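Heme peroxidase (PDB 2GVK) probably uses heme and hydrogen peroxide to oxidise dyes and other organic substrates, as dye-decolorizing peroxidases do. Local coordinates at residues Q15-K20 and H171-G176; D44-F49 and D310-L315; S66-F71 and I264-T269; F156-E161 and R246-F251; Y187-K192 and R275-M280. All blocks are in the same frame, centred on the assembly; numbering follows the deposited sequence. Where two conformers were deposited one is given.

In the fold
Contact 3 lies close to the middle of the chain and ties a strand of the N-terminal half to one of the C-terminal half through one hydrogen bond. Contact 1, its centre about 8 Å away, touches it at Asp16 and Ser66 and at Phe172 and Ser268, and both reach the same ethanediol. Contact 5, about 13 Å from contact 3 between centres, and contact 4, about 16 Å away, lie along the same antiparallel sheet, on strands 186-195 and 245-253. Contact 4 carries the Asp-Gly end of the GxxDG motif, which in relatives lies on the distal side of heme. Contact 2 is the outlying helix pair, its centre about 30 Å from that of contact 4.

Contact 1. Residues Q15-K20 and H171-G176; sequences QDVAGK and HFAVIG. With EDO (1,2-ethanediol), chain K.
The loop leading into strand 24-32 meets the C-terminal end of helix 169-173 through Val17, which packs on Ala173 and Val174. One methyl does the work on the loop side: Val17 CG2 lies 3.8 Å from Ala173 CB and 3.7 Å from Val174 CG2. With chi1 -61°, CG2 falls between the backbone N and the carbonyl carbon of Val17, facing the helix end. The Val17 and Val174 side chains cross at about a right angle, methyl against methyl. The Val17 carbonyl oxygen also touches Ala173 CB, at 3.8 Å. Away from this apolar patch, a bound ethanediol donates from O2 to His171 O over 2.7 Å, and His171 CD2 stands over the centre of the Phe172 ring. Val174 is the first residue to leave helical geometry, and Ala173 O accepts a hydrogen bond from Ser186 OG. Val17 also rests on Val306 of strand 296-306 and Ser186 of strand 186-195, while Val174 packs on Phe9, so the loop and the helix end close over two adjacent strands.

Contact 2. Residues D44-F49 and D310-L315; sequences DVCANF and DLLGEL
Cys46 and Phe49 of helix 38-59 pack against Leu312 of the C-terminal helix 309-315, the local axes passing 7.3 Å apart and running roughly antiparallel, 140° between their directions. The tight part centres on Leu312, whose two methyls divide between the partners. Leu312 CD2 lies 3.5 Å from Phe49 CD2, approaching the ring at a slant, while Leu312 CD1 sits 3.9 Å from Cys46 SG. A chi1 of -164° carries CG opposite the backbone N and brings the end of Leu312 nearer the other helix. The small cysteine is consistent with the close backbone approach: Cys46 CB is 3.6 Å from Leu312 O, and the CA atoms of these two residues are 5.6 Å apart. Packing slackens toward Leu315, whose CB is 4.2 Å from Cys46 SG. On the solvent side, exposed Ala47 makes no close contact with the other segment and Glu314 points away. On the outer face of the sheet the pair joins the C-terminal helix to the helix after the first strand: Phe49 covers Cys67 and Met69 of strand 66-72, Cys46 meets Phe71, and Leu315 packs on Trp76 of helix 73-79.

Contact 3. Residues S66-F71 and I264-T269; sequences SCTMGF and IGYAST. With EDO (1,2-ethanediol), chain K.
Thr68 and Tyr266 join hydroxyl to hydroxyl across the inside of the beta-barrel fold of dye-decolorizing peroxidases, linking strand 66-72 to strand 258-267. The two strands are not neighbours in the sheet: their nearest CA atoms, those of Thr68 and Tyr266, are 10.7 Å apart, and the long tyrosine spans the distance. The side chains come from opposite directions, and Thr68 OG1 lies 2.7 Å from Tyr266 OH, at the edge of the ring and near its plane. Either hydroxyl could donate. In the next shell, His112 ND1 makes a second hydrogen bond to Tyr266 OH, so this buried oxygen has two polar partners. The histidine is itself placed by strand pairing, since Thr68 and His112 share backbone hydrogen bonds. Farther along the ring, Val188, Ser186 and Val17 pack against Tyr266, while Gln15 touches Thr68. A phenylalanine in place of Tyr266 would probably leave both Thr68 OG1 and His112 ND1 without this mate in the barrel interior. Thr68 holds OG1 between its backbone N and carbonyl carbon (chi1 65°), and its methyl stays close to the bond as well, with CG2 3.6 Å from Tyr266 OH.

Contact 4. Residues F156-E161 and R246-F251; sequences FVDGTE and RANMPF. With EDO (1,2-ethanediol), chain H.
Asp158 and Asn248 meet at about a right angle, the carboxylate and amide planes 81° apart. Asn248 ND2 donates to Asp158 OD2 over 2.9 Å (150° at the hydrogen), meeting the oxygen on its syn side but well out of the carboxylate plane. A water makes a second bridge, donating to Asp158 OD2 at 2.6 Å and accepting from Asn248 N at 3.0 Å. Glu161 and Arg246 also cross nearly perpendicularly, with their planes 69° apart. Here Glu161 OE2 stands over a guanidinium face, 3.3 Å from Arg246 NH2, so the salt bridge rests on charge alone and no N-H points at the oxygen. An ethanediol O2 lies 3.0 Å from Asn248 ND2, which donates to it, and takes a weak bond from Arg246 NH1. Asn58 of the second subunit donates to Asp158 O. Gly159, with its positive phi, has a backbone that would jam a side chain against the preceding carbonyl oxygen. Asp158 and Gly159 close the GxxDG motif of dye-decolorizing peroxidases, consistent with a place on the distal side of a heme pocket.

Contact 5. Residues Y187-K192 and R275-M280; sequences YVFVQK and RMLENM
Gln191 OE1 takes part in a hydrogen bond with Tyr193 OH and, beside it, touches a methyl of Leu277 on helix 270-281. Leu277 CD2 lies 3.7 Å from Gln191 OE1 and 3.9 Å from Gln191 NE2, so the methyl meets both ends of the amide almost evenly. The two side chains slide past each other in opposite directions. The other branch goes to the aromatic neighbour two residues back: Leu277 CD1 is 3.5 Å from Phe189 CE2, with Phe189 CZ at 3.9 Å, and the methyl approaches the ring obliquely. A chi1 of -171° swings the Phe189 ring away from its own backbone N and out toward the helix. That ring is also packed edge-to-face with Phe92, meets Phe270 with planes at about 45°, and touches Thr273. Tyr187, which packs on Phe270, lies on the same helix side of the sheet as Phe189 and Gln191, whereas Val188 faces Ile264 and Tyr266. Replacing Leu277 with an alanine would probably open a gap between helix and strand, leaving the Phe189 ring without CD1 and the Gln191 amide without CD2. No hydrogen bond links the two segments; the helix is held on the sheet here by dispersion and close fit, while OE1 of the buried glutamine has its hydrogen bond with Tyr193 of the same strand.

Contact 1. Residues Q15-K20 and H171-G176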
# COMPACT_ATOMS: atom_id res chain seq x y z
N GLN A 15 -7.97 -22.28 16.47
CA GLN A 15 -8.52 -21.09 15.88
C GLN A 15 -7.48 -19.96 16.07
O GLN A 15 -6.47 -20.15 16.73
CB GLN A 15 -9.85 -20.73 16.54
CG GLN A 15 -11.00 -21.70 16.20
CD GLN A 15 -12.33 -21.20 16.69
OE1 GLN A 15 -12.73 -20.10 16.37
NE2 GLN A 15 -13.09 -22.05 17.38
N ASP A 16 -7.80 -18.76 15.56
CA ASP A 16 -6.88 -17.65 15.56
C ASP A 16 -6.85 -16.97 16.93
O ASP A 16 -7.25 -15.81 17.08
CB ASP A 16 -7.28 -16.64 14.47
CG ASP A 16 -6.19 -15.61 14.18
OD1 ASP A 16 -4.99 -15.93 14.35
OD2 ASP A 16 -6.53 -14.51 13.72
N VAL A 17 -6.30 -17.66 17.90
CA VAL A 17 -6.31 -17.19 19.27
C VAL A 17 -5.01 -16.49 19.65
O VAL A 17 -4.89 -15.94 20.75
CB VAL A 17 -6.55 -18.36 20.23
CG1 VAL A 17 -7.90 -19.00 19.94
CG2 VAL A 17 -5.44 -19.38 20.12
N ALA A 18 -4.05 -16.50 18.75
CA ALA A 18 -2.81 -15.82 18.98
C ALA A 18 -2.61 -14.79 17.92
O ALA A 18 -1.51 -14.36 17.68
CB ALA A 18 -1.68 -16.78 18.99
N GLY A 19 -3.70 -14.40 17.25
CA GLY A 19 -3.65 -13.38 16.24
C GLY A 19 -3.34 -12.00 16.82
O GLY A 19 -3.53 -11.74 18.03
N LYS A 20 -2.82 -11.13 15.97
CA LYS A 20 -2.65 -9.75 16.32
C LYS A 20 -3.99 -9.11 16.33
O LYS A 20 -4.97 -9.69 15.82
CB LYS A 20 -1.76 -9.04 15.29
N HIS A 171 1.86 -21.12 22.61
CA HIS A 171 2.17 -21.83 23.80
C HIS A 171 1.34 -21.33 24.99
O HIS A 171 1.00 -22.10 25.89
CB HIS A 171 3.66 -21.71 24.12
CG HIS A 171 4.04 -22.23 25.46
ND1 HIS A 171 4.04 -23.58 25.76
CD2 HIS A 171 4.41 -21.59 26.59
CE1 HIS A 171 4.40 -23.75 27.02
NE2 HIS A 171 4.63 -22.55 27.55
N PHE A 172 1.03 -20.05 24.98
CA PHE A 172 0.32 -19.42 26.09
C PHE A 172 -1.17 -19.30 25.88
O PHE A 172 -1.92 -19.12 26.83
CB PHE A 172 0.90 -18.03 26.36
CG PHE A 172 2.31 -18.06 26.80
CD1 PHE A 172 2.63 -18.32 28.12
CD2 PHE A 172 3.34 -17.94 25.88
CE1 PHE A 172 3.93 -18.39 28.53
CE2 PHE A 172 4.65 -18.02 26.28
CZ PHE A 172 4.95 -18.22 27.60
N ALA A 173 -1.61 -19.43 24.64
CA ALA A 173 -3.02 -19.26 24.30
C ALA A 173 -3.75 -20.58 24.09
O ALA A 173 -4.99 -20.60 24.14
CB ALA A 173 -3.15 -18.39 23.04
N VAL A 174 -3.02 -21.65 23.83
CA VAL A 174 -3.62 -22.89 23.38
C VAL A 174 -3.45 -24.05 24.39
O VAL A 174 -2.38 -24.32 24.86
CB VAL A 174 -3.04 -23.33 21.99
CG1 VAL A 174 -3.70 -24.61 21.50
CG2 VAL A 174 -3.23 -22.22 20.96
N ILE A 175 -4.56 -24.72 24.69
CA ILE A 175 -4.57 -25.92 25.52
C ILE A 175 -3.68 -27.00 24.92
O ILE A 175 -3.76 -27.29 23.71
CB ILE A 175 -5.99 -26.47 25.67
CG1 ILE A 175 -6.90 -25.46 26.37
CG2 ILE A 175 -6.00 -27.81 26.45
CD1 ILE A 175 -8.39 -25.80 26.29
N GLY A 176 -2.84 -27.60 25.76
CA GLY A 176 -1.98 -28.70 25.34
C GLY A 176 -2.38 -30.05 25.92
O GLY A 176 -3.55 -30.30 26.26
C1 EDO K . 1.49 -21.21 30.65
O1 EDO K . 0.81 -22.15 31.52
C2 EDO K . 2.01 -21.92 29.41
O2 EDO K . 0.92 -22.31 28.57

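Contact 2. Residues D44-F49 and D310-L315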
# COMPACT_ATOMS: atom_id res chain seq x y z
N ASP A 44 -24.91 -25.88 12.41
CA ASP A 44 -24.68 -25.45 11.00
C ASP A 44 -23.55 -24.46 10.93
O ASP A 44 -22.70 -24.53 10.06
CB ASP A 44 -25.93 -24.80 10.39
CG ASP A 44 -25.69 -24.28 8.94
OD1 ASP A 44 -25.52 -25.13 8.03
OD2 ASP A 44 -25.67 -23.03 8.73
N VAL A 45 -23.53 -23.52 11.86
CA VAL A 45 -22.43 -22.55 11.91
C VAL A 45 -21.10 -23.27 12.25
O VAL A 45 -20.09 -23.04 11.60
CB VAL A 45 -22.70 -21.41 12.92
CG1 VAL A 45 -21.47 -20.54 13.08
CG2 VAL A 45 -23.86 -20.57 12.46
N CYS A 46 -21.12 -24.16 13.24
CA CYS A 46 -19.92 -24.94 13.58
C CYS A 46 -19.38 -25.67 12.36
O CYS A 46 -18.16 -25.65 12.09
CB CYS A 46 -20.21 -25.97 14.68
SG CYS A 46 -20.63 -25.30 16.27
N ALA A 47 -20.27 -26.34 11.63
CA ALA A 47 -19.89 -27.14 10.48
C ALA A 47 -19.30 -26.30 9.36
O ALA A 47 -18.42 -26.77 8.62
CB ALA A 47 -21.10 -27.90 9.97
N ASN A 48 -19.77 -25.06 9.22
CA ASN A 48 -19.41 -24.23 8.10
C ASN A 48 -18.45 -23.09 8.43
O ASN A 48 -18.09 -22.28 7.55
CB ASN A 48 -20.69 -23.68 7.48
CG ASN A 48 -21.47 -24.74 6.77
OD1 ASN A 48 -20.97 -25.35 5.81
ND2 ASN A 48 -22.66 -25.02 7.26
N PHE A 49 -18.00 -23.06 9.67
CA PHE A 49 -17.19 -21.92 10.18
C PHE A 49 -15.87 -21.75 9.44
O PHE A 49 -15.56 -20.67 8.96
CB PHE A 49 -16.93 -22.09 11.67
CG PHE A 49 -16.39 -20.84 12.33
CD1 PHE A 49 -17.18 -19.71 12.47
CD2 PHE A 49 -15.11 -20.81 12.83
CE1 PHE A 49 -16.69 -18.58 13.12
CE2 PHE A 49 -14.64 -19.70 13.48
CZ PHE A 49 -15.42 -18.58 13.60
N ASP A 310 -10.66 -28.75 14.41
CA ASP A 310 -11.02 -30.18 14.33
C ASP A 310 -12.25 -30.47 15.16
O ASP A 310 -13.18 -31.11 14.70
CB ASP A 310 -9.86 -31.07 14.81
CG ASP A 310 -8.80 -31.27 13.76
OD1 ASP A 310 -9.11 -31.07 12.55
OD2 ASP A 310 -7.66 -31.69 14.12
N LEU A 311 -12.22 -30.04 16.40
CA LEU A 311 -13.33 -30.27 17.30
C LEU A 311 -14.58 -29.52 16.84
O LEU A 311 -15.69 -30.06 16.86
CB LEU A 311 -12.95 -29.86 18.73
CG LEU A 311 -14.06 -29.98 19.78
CD1 LEU A 311 -14.74 -31.34 19.72
CD2 LEU A 311 -13.50 -29.73 21.13
N LEU A 312 -14.40 -28.27 16.42
CA LEU A 312 -15.51 -27.47 15.88
C LEU A 312 -16.25 -28.22 14.75
O LEU A 312 -17.46 -28.26 14.72
CB LEU A 312 -14.98 -26.15 15.38
CG LEU A 312 -16.01 -25.08 15.15
CD1 LEU A 312 -16.78 -24.76 16.43
CD2 LEU A 312 -15.35 -23.85 14.62
N GLY A 313 -15.49 -28.84 13.86
CA GLY A 313 -16.07 -29.64 12.79
C GLY A 313 -16.90 -30.80 13.33
O GLY A 313 -17.98 -31.11 12.80
N GLU A 314 -16.38 -31.48 14.35
CA GLU A 314 -17.09 -32.59 14.97
C GLU A 314 -18.36 -32.11 15.61
O GLU A 314 -19.36 -32.80 15.57
CB GLU A 314 -16.24 -33.26 16.03
CG GLU A 314 -15.10 -34.03 15.51
CD GLU A 314 -14.32 -34.72 16.62
OE1 GLU A 314 -14.79 -34.67 17.79
OE2 GLU A 314 -13.27 -35.35 16.32
N LEU A 315 -18.30 -30.95 16.25
CA LEU A 315 -19.47 -30.37 16.88
C LEU A 315 -20.59 -30.13 15.86
O LEU A 315 -21.78 -30.28 16.18
CB LEU A 315 -19.12 -29.04 17.57
CG LEU A 315 -18.10 -29.13 18.71
CD1 LEU A 315 -17.79 -27.72 19.23
CD2 LEU A 315 -18.57 -30.04 19.84

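Contact 3. Residues S66-F71 and I264-T269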
# COMPACT_ATOMS: atom_id res chain seq x y z
N SER A 66 -10.11 -12.53 10.15
CA SER A 66 -10.13 -13.56 11.15
C SER A 66 -11.45 -13.53 11.94
O SER A 66 -12.02 -12.46 12.16
CB SER A 66 -8.96 -13.37 12.09
OG SER A 66 -8.94 -14.35 13.07
N CYS A 67 -11.91 -14.70 12.37
CA CYS A 67 -13.02 -14.82 13.29
C CYS A 67 -12.75 -16.00 14.20
O CYS A 67 -12.26 -17.04 13.75
CB CYS A 67 -14.36 -15.02 12.58
SG CYS A 67 -15.79 -14.89 13.68
N THR A 68 -13.03 -15.82 15.48
CA THR A 68 -13.03 -16.93 16.42
C THR A 68 -14.43 -17.09 17.00
O THR A 68 -15.20 -16.11 17.10
CB THR A 68 -12.03 -16.72 17.55
OG1 THR A 68 -12.42 -15.60 18.31
CG2 THR A 68 -10.67 -16.49 17.02
N MSE A 69 -14.76 -18.34 17.36
CA MSE A 69 -16.05 -18.71 17.88
C MSE A 69 -15.86 -19.47 19.18
O MSE A 69 -15.12 -20.45 19.22
CB MSE A 69 -16.76 -19.60 16.88
CG MSE A 69 -18.14 -20.07 17.31
SE MSE A 69 -18.93 -21.26 15.97
CE MSE A 69 -20.70 -21.41 16.76
N GLY A 70 -16.55 -19.03 20.22
CA GLY A 70 -16.45 -19.66 21.52
C GLY A 70 -17.80 -19.93 22.14
O GLY A 70 -18.80 -19.29 21.79
N PHE A 71 -17.80 -20.83 23.12
CA PHE A 71 -19.01 -21.27 23.81
C PHE A 71 -18.94 -21.04 25.31
O PHE A 71 -17.95 -21.40 25.95
CB PHE A 71 -19.25 -22.77 23.55
CG PHE A 71 -19.30 -23.14 22.11
CD1 PHE A 71 -18.13 -23.34 21.41
CD2 PHE A 71 -20.50 -23.19 21.43
CE1 PHE A 71 -18.16 -23.61 20.04
CE2 PHE A 71 -20.52 -23.48 20.04
CZ PHE A 71 -19.37 -23.69 19.38
N ILE A 264 -10.18 -8.64 25.84
CA ILE A 264 -10.33 -10.01 25.45
C ILE A 264 -8.97 -10.71 25.62
O ILE A 264 -7.95 -10.22 25.16
CB ILE A 264 -10.88 -10.14 23.99
CG1 ILE A 264 -11.07 -11.59 23.62
CG2 ILE A 264 -9.95 -9.43 23.00
CD1 ILE A 264 -11.96 -11.79 22.46
N GLY A 265 -8.98 -11.82 26.36
CA GLY A 265 -7.76 -12.54 26.69
C GLY A 265 -7.91 -14.01 26.42
O GLY A 265 -8.83 -14.66 26.94
N TYR A 266 -7.05 -14.52 25.54
CA TYR A 266 -7.00 -15.94 25.20
C TYR A 266 -5.91 -16.64 26.02
O TYR A 266 -4.74 -16.15 26.10
CB TYR A 266 -6.69 -16.11 23.72
CG TYR A 266 -7.77 -15.65 22.77
CD1 TYR A 266 -8.77 -16.51 22.36
CD2 TYR A 266 -7.76 -14.37 22.25
CE1 TYR A 266 -9.75 -16.12 21.48
CE2 TYR A 266 -8.76 -13.95 21.35
CZ TYR A 266 -9.74 -14.84 20.95
OH TYR A 266 -10.72 -14.46 20.04
N ALA A 267 -6.25 -17.80 26.59
CA ALA A 267 -5.32 -18.50 27.49
C ALA A 267 -5.38 -20.00 27.33
O ALA A 267 -6.47 -20.58 27.22
CB ALA A 267 -5.62 -18.16 28.92
N SER A 268 -4.22 -20.63 27.43
CA SER A 268 -4.11 -22.09 27.49
C SER A 268 -4.78 -22.64 28.77
O SER A 268 -5.18 -23.79 28.83
CB SER A 268 -2.63 -22.50 27.46
OG SER A 268 -1.93 -22.01 28.60
N THR A 269 -4.77 -21.82 29.82
CA THR A 269 -5.42 -22.16 31.08
C THR A 269 -6.10 -20.94 31.67
O THR A 269 -5.45 -19.90 31.90
CB THR A 269 -4.41 -22.79 32.13
OG1 THR A 269 -5.06 -22.96 33.39
CG2 THR A 269 -3.18 -21.93 32.30
C1 EDO K . 1.49 -21.21 30.65
O1 EDO K . 0.81 -22.15 31.52
C2 EDO K . 2.01 -21.92 29.41
O2 EDO K . 0.92 -22.31 28.57

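Contact 4. Residues F156-E161 and R246-F251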
# COMPACT_ATOMS: atom_id res chain seq x y z
N PHE A 156 -2.16 5.05 25.88
CA PHE A 156 -0.94 4.30 26.08
C PHE A 156 -0.98 3.10 25.17
O PHE A 156 -1.99 2.46 25.03
CB PHE A 156 -0.85 3.81 27.53
CG PHE A 156 -0.34 4.83 28.48
CD1 PHE A 156 -1.14 5.89 28.89
CD2 PHE A 156 0.94 4.73 28.99
CE1 PHE A 156 -0.66 6.82 29.79
CE2 PHE A 156 1.41 5.65 29.90
CZ PHE A 156 0.62 6.71 30.27
N VAL A 157 0.15 2.77 24.58
CA VAL A 157 0.26 1.57 23.78
C VAL A 157 -0.05 0.37 24.63
O VAL A 157 0.38 0.29 25.80
CB VAL A 157 1.68 1.43 23.18
CG1 VAL A 157 1.90 0.01 22.60
CG2 VAL A 157 1.91 2.52 22.12
N ASP A 158 -0.82 -0.54 24.10
CA ASP A 158 -1.16 -1.76 24.80
C ASP A 158 -0.77 -2.99 23.97
O ASP A 158 -0.75 -2.93 22.72
CB ASP A 158 -2.65 -1.79 25.07
CG ASP A 158 -3.04 -2.98 25.92
OD1 ASP A 158 -2.59 -3.05 27.08
OD2 ASP A 158 -3.80 -3.83 25.43
N GLY A 159 -0.43 -4.07 24.64
CA GLY A 159 -0.15 -5.33 23.97
C GLY A 159 1.33 -5.69 23.87
O GLY A 159 1.65 -6.77 23.42
N THR A 160 2.23 -4.79 24.27
CA THR A 160 3.69 -5.04 24.12
C THR A 160 4.14 -6.26 24.95
O THR A 160 5.04 -6.99 24.55
CB THR A 160 4.51 -3.81 24.50
OG1 THR A 160 4.29 -2.78 23.52
CG2 THR A 160 5.99 -4.14 24.55
N GLU A 161 3.42 -6.52 26.05
CA GLU A 161 3.71 -7.62 26.95
C GLU A 161 3.24 -9.00 26.41
O GLU A 161 3.57 -10.05 26.96
CB GLU A 161 3.05 -7.34 28.31
CG GLU A 161 1.52 -7.74 28.41
CD GLU A 161 0.55 -6.87 27.54
OE1 GLU A 161 0.94 -5.76 27.07
OE2 GLU A 161 -0.62 -7.30 27.36
N ARG A 246 -3.60 -11.00 24.94
CA ARG A 246 -4.65 -10.04 25.28
C ARG A 246 -4.84 -9.03 24.15
O ARG A 246 -3.88 -8.58 23.53
CB ARG A 246 -4.31 -9.31 26.58
CG ARG A 246 -4.14 -10.24 27.78
CD ARG A 246 -3.94 -9.51 29.10
NE ARG A 246 -2.53 -9.35 29.43
CZ ARG A 246 -2.06 -8.43 30.27
NH1 ARG A 246 -2.89 -7.59 30.87
NH2 ARG A 246 -0.76 -8.36 30.52
N ALA A 247 -6.09 -8.62 23.93
CA ALA A 247 -6.38 -7.27 23.44
C ALA A 247 -7.05 -6.38 24.49
O ALA A 247 -7.70 -6.86 25.42
CB ALA A 247 -7.20 -7.32 22.17
N ASN A 248 -6.86 -5.07 24.33
CA ASN A 248 -7.71 -4.08 24.96
C ASN A 248 -8.23 -3.07 23.94
O ASN A 248 -7.71 -1.95 23.84
CB ASN A 248 -6.95 -3.35 26.07
CG ASN A 248 -6.74 -4.22 27.30
OD1 ASN A 248 -7.57 -4.24 28.20
ND2 ASN A 248 -5.63 -4.93 27.33
N MSE A 249 -9.25 -3.48 23.18
CA MSE A 249 -9.67 -2.76 21.98
C MSE A 249 -10.54 -1.58 22.35
O MSE A 249 -11.51 -1.72 23.08
CB MSE A 249 -10.47 -3.68 21.06
CG MSE A 249 -9.67 -4.83 20.48
SE MSE A 249 -7.95 -4.23 19.78
CE MSE A 249 -8.55 -3.49 18.14
N PRO A 250 -10.17 -0.41 21.84
CA PRO A 250 -10.97 0.78 22.06
C PRO A 250 -12.38 0.67 21.45
O PRO A 250 -12.56 0.11 20.38
CB PRO A 250 -10.18 1.87 21.31
CG PRO A 250 -8.83 1.38 21.21
CD PRO A 250 -8.90 -0.10 21.18
N PHE A 251 -13.36 1.22 22.16
CA PHE A 251 -14.68 1.49 21.58
C PHE A 251 -15.21 2.78 22.18
O PHE A 251 -14.80 3.18 23.29
CB PHE A 251 -15.65 0.34 21.79
CG PHE A 251 -16.05 0.11 23.22
CD1 PHE A 251 -15.34 -0.76 24.02
CD2 PHE A 251 -17.18 0.69 23.72
CE1 PHE A 251 -15.76 -1.03 25.34
CE2 PHE A 251 -17.59 0.45 25.02
CZ PHE A 251 -16.86 -0.44 25.83
C1 EDO H . -6.59 -6.95 31.95
O1 EDO H . -7.97 -7.23 32.31
C2 EDO H . -6.50 -5.74 30.99
O2 EDO H . -5.26 -5.81 30.20
O HOH W 1 -4.38 -4.21 22.95

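Contact 5. Residues Y187-K192 and R275-M280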
# COMPACT_ATOMS: atom_id res chain seq x y z
N TYR A 187 -9.17 -20.90 26.22
CA TYR A 187 -10.10 -20.23 27.11
C TYR A 187 -10.03 -18.76 26.86
O TYR A 187 -8.96 -18.15 27.04
CB TYR A 187 -9.75 -20.50 28.59
CG TYR A 187 -9.88 -21.95 28.99
CD1 TYR A 187 -11.10 -22.48 29.30
CD2 TYR A 187 -8.75 -22.77 29.10
CE1 TYR A 187 -11.23 -23.83 29.68
CE2 TYR A 187 -8.86 -24.09 29.50
CZ TYR A 187 -10.10 -24.63 29.74
OH TYR A 187 -10.22 -25.95 30.16
N VAL A 188 -11.15 -18.17 26.46
CA VAL A 188 -11.20 -16.73 26.21
C VAL A 188 -12.13 -16.03 27.17
O VAL A 188 -13.23 -16.49 27.45
CB VAL A 188 -11.58 -16.40 24.70
CG1 VAL A 188 -12.95 -16.83 24.39
CG2 VAL A 188 -11.40 -14.93 24.42
N PHE A 189 -11.64 -14.94 27.74
CA PHE A 189 -12.39 -14.18 28.69
C PHE A 189 -12.56 -12.76 28.16
O PHE A 189 -11.63 -12.18 27.66
CB PHE A 189 -11.67 -14.17 30.05
CG PHE A 189 -12.49 -13.60 31.16
CD1 PHE A 189 -13.55 -14.28 31.67
CD2 PHE A 189 -12.15 -12.36 31.73
CE1 PHE A 189 -14.30 -13.75 32.68
CE2 PHE A 189 -12.90 -11.84 32.76
CZ PHE A 189 -13.96 -12.52 33.23
N VAL A 190 -13.80 -12.25 28.22
CA VAL A 190 -14.07 -10.91 27.77
C VAL A 190 -14.65 -10.05 28.91
O VAL A 190 -15.40 -10.54 29.78
CB VAL A 190 -15.07 -10.89 26.56
CG1 VAL A 190 -14.45 -11.58 25.35
CG2 VAL A 190 -16.39 -11.52 26.95
N GLN A 191 -14.24 -8.77 28.92
CA GLN A 191 -14.81 -7.75 29.80
C GLN A 191 -14.92 -6.45 29.08
O GLN A 191 -13.93 -5.98 28.51
CB GLN A 191 -13.93 -7.49 31.02
CG GLN A 191 -13.74 -8.59 31.94
CD GLN A 191 -12.75 -8.24 33.03
OE1 GLN A 191 -11.56 -8.05 32.75
NE2 GLN A 191 -13.23 -8.15 34.28
N LYS A 192 -16.08 -5.81 29.18
CA LYS A 192 -16.22 -4.41 28.76
C LYS A 192 -15.92 -3.49 29.93
O LYS A 192 -16.52 -3.63 31.01
CB LYS A 192 -17.62 -4.11 28.27
CG LYS A 192 -17.91 -4.61 26.94
CD LYS A 192 -19.41 -4.44 26.59
CE LYS A 192 -19.76 -3.01 26.32
NZ LYS A 192 -21.24 -2.87 25.97
N ARG A 275 -6.07 -15.61 37.95
CA ARG A 275 -5.08 -15.09 38.89
C ARG A 275 -4.79 -13.61 38.64
O ARG A 275 -4.64 -12.83 39.58
CB ARG A 275 -3.79 -15.91 38.84
CG ARG A 275 -2.65 -15.35 39.68
CD ARG A 275 -1.82 -16.40 40.40
NE ARG A 275 -2.64 -17.28 41.22
CZ ARG A 275 -2.15 -18.20 42.04
NH1 ARG A 275 -0.84 -18.37 42.15
NH2 ARG A 275 -2.97 -18.97 42.76
N MSE A 276 -4.71 -13.25 37.36
CA MSE A 276 -4.54 -11.86 36.94
C MSE A 276 -5.70 -11.01 37.49
O MSE A 276 -5.50 -9.95 38.07
CB MSE A 276 -4.50 -11.78 35.41
CG MSE A 276 -4.33 -10.40 34.85
SE MSE A 276 -4.72 -10.35 32.94
CE MSE A 276 -6.70 -10.36 33.05
N LEU A 277 -6.92 -11.51 37.30
CA LEU A 277 -8.10 -10.82 37.79
C LEU A 277 -8.09 -10.69 39.32
O LEU A 277 -8.50 -9.66 39.85
CB LEU A 277 -9.37 -11.53 37.34
CG LEU A 277 -9.67 -11.49 35.85
CD1 LEU A 277 -10.75 -12.49 35.50
CD2 LEU A 277 -10.07 -10.10 35.42
N GLU A 278 -7.67 -11.74 40.01
CA GLU A 278 -7.53 -11.66 41.49
C GLU A 278 -6.54 -10.54 41.86
O GLU A 278 -6.82 -9.70 42.74
CB GLU A 278 -7.06 -12.97 42.07
CG GLU A 278 -8.10 -14.08 42.06
CD GLU A 278 -7.52 -15.43 42.52
OE1 GLU A 278 -6.31 -15.49 42.86
OE2 GLU A 278 -8.28 -16.44 42.52
N ASN A 279 -5.38 -10.51 41.19
CA ASN A 279 -4.38 -9.48 41.45
C ASN A 279 -4.96 -8.07 41.23
O ASN A 279 -4.59 -7.13 41.92
CB ASN A 279 -3.16 -9.67 40.54
CG ASN A 279 -2.23 -10.77 41.02
OD1 ASN A 279 -2.55 -11.53 41.94
ND2 ASN A 279 -1.08 -10.88 40.38
N MSE A 280 -5.81 -7.92 40.22
CA MSE A 280 -6.37 -6.62 39.88
C MSE A 280 -7.43 -6.18 40.86
O MSE A 280 -7.39 -5.04 41.37
CB MSE A 280 -6.98 -6.65 38.48
CG MSE A 280 -5.97 -6.78 37.38
SE MSE A 280 -6.87 -7.10 35.69
CE MSE A 280 -7.87 -5.33 35.55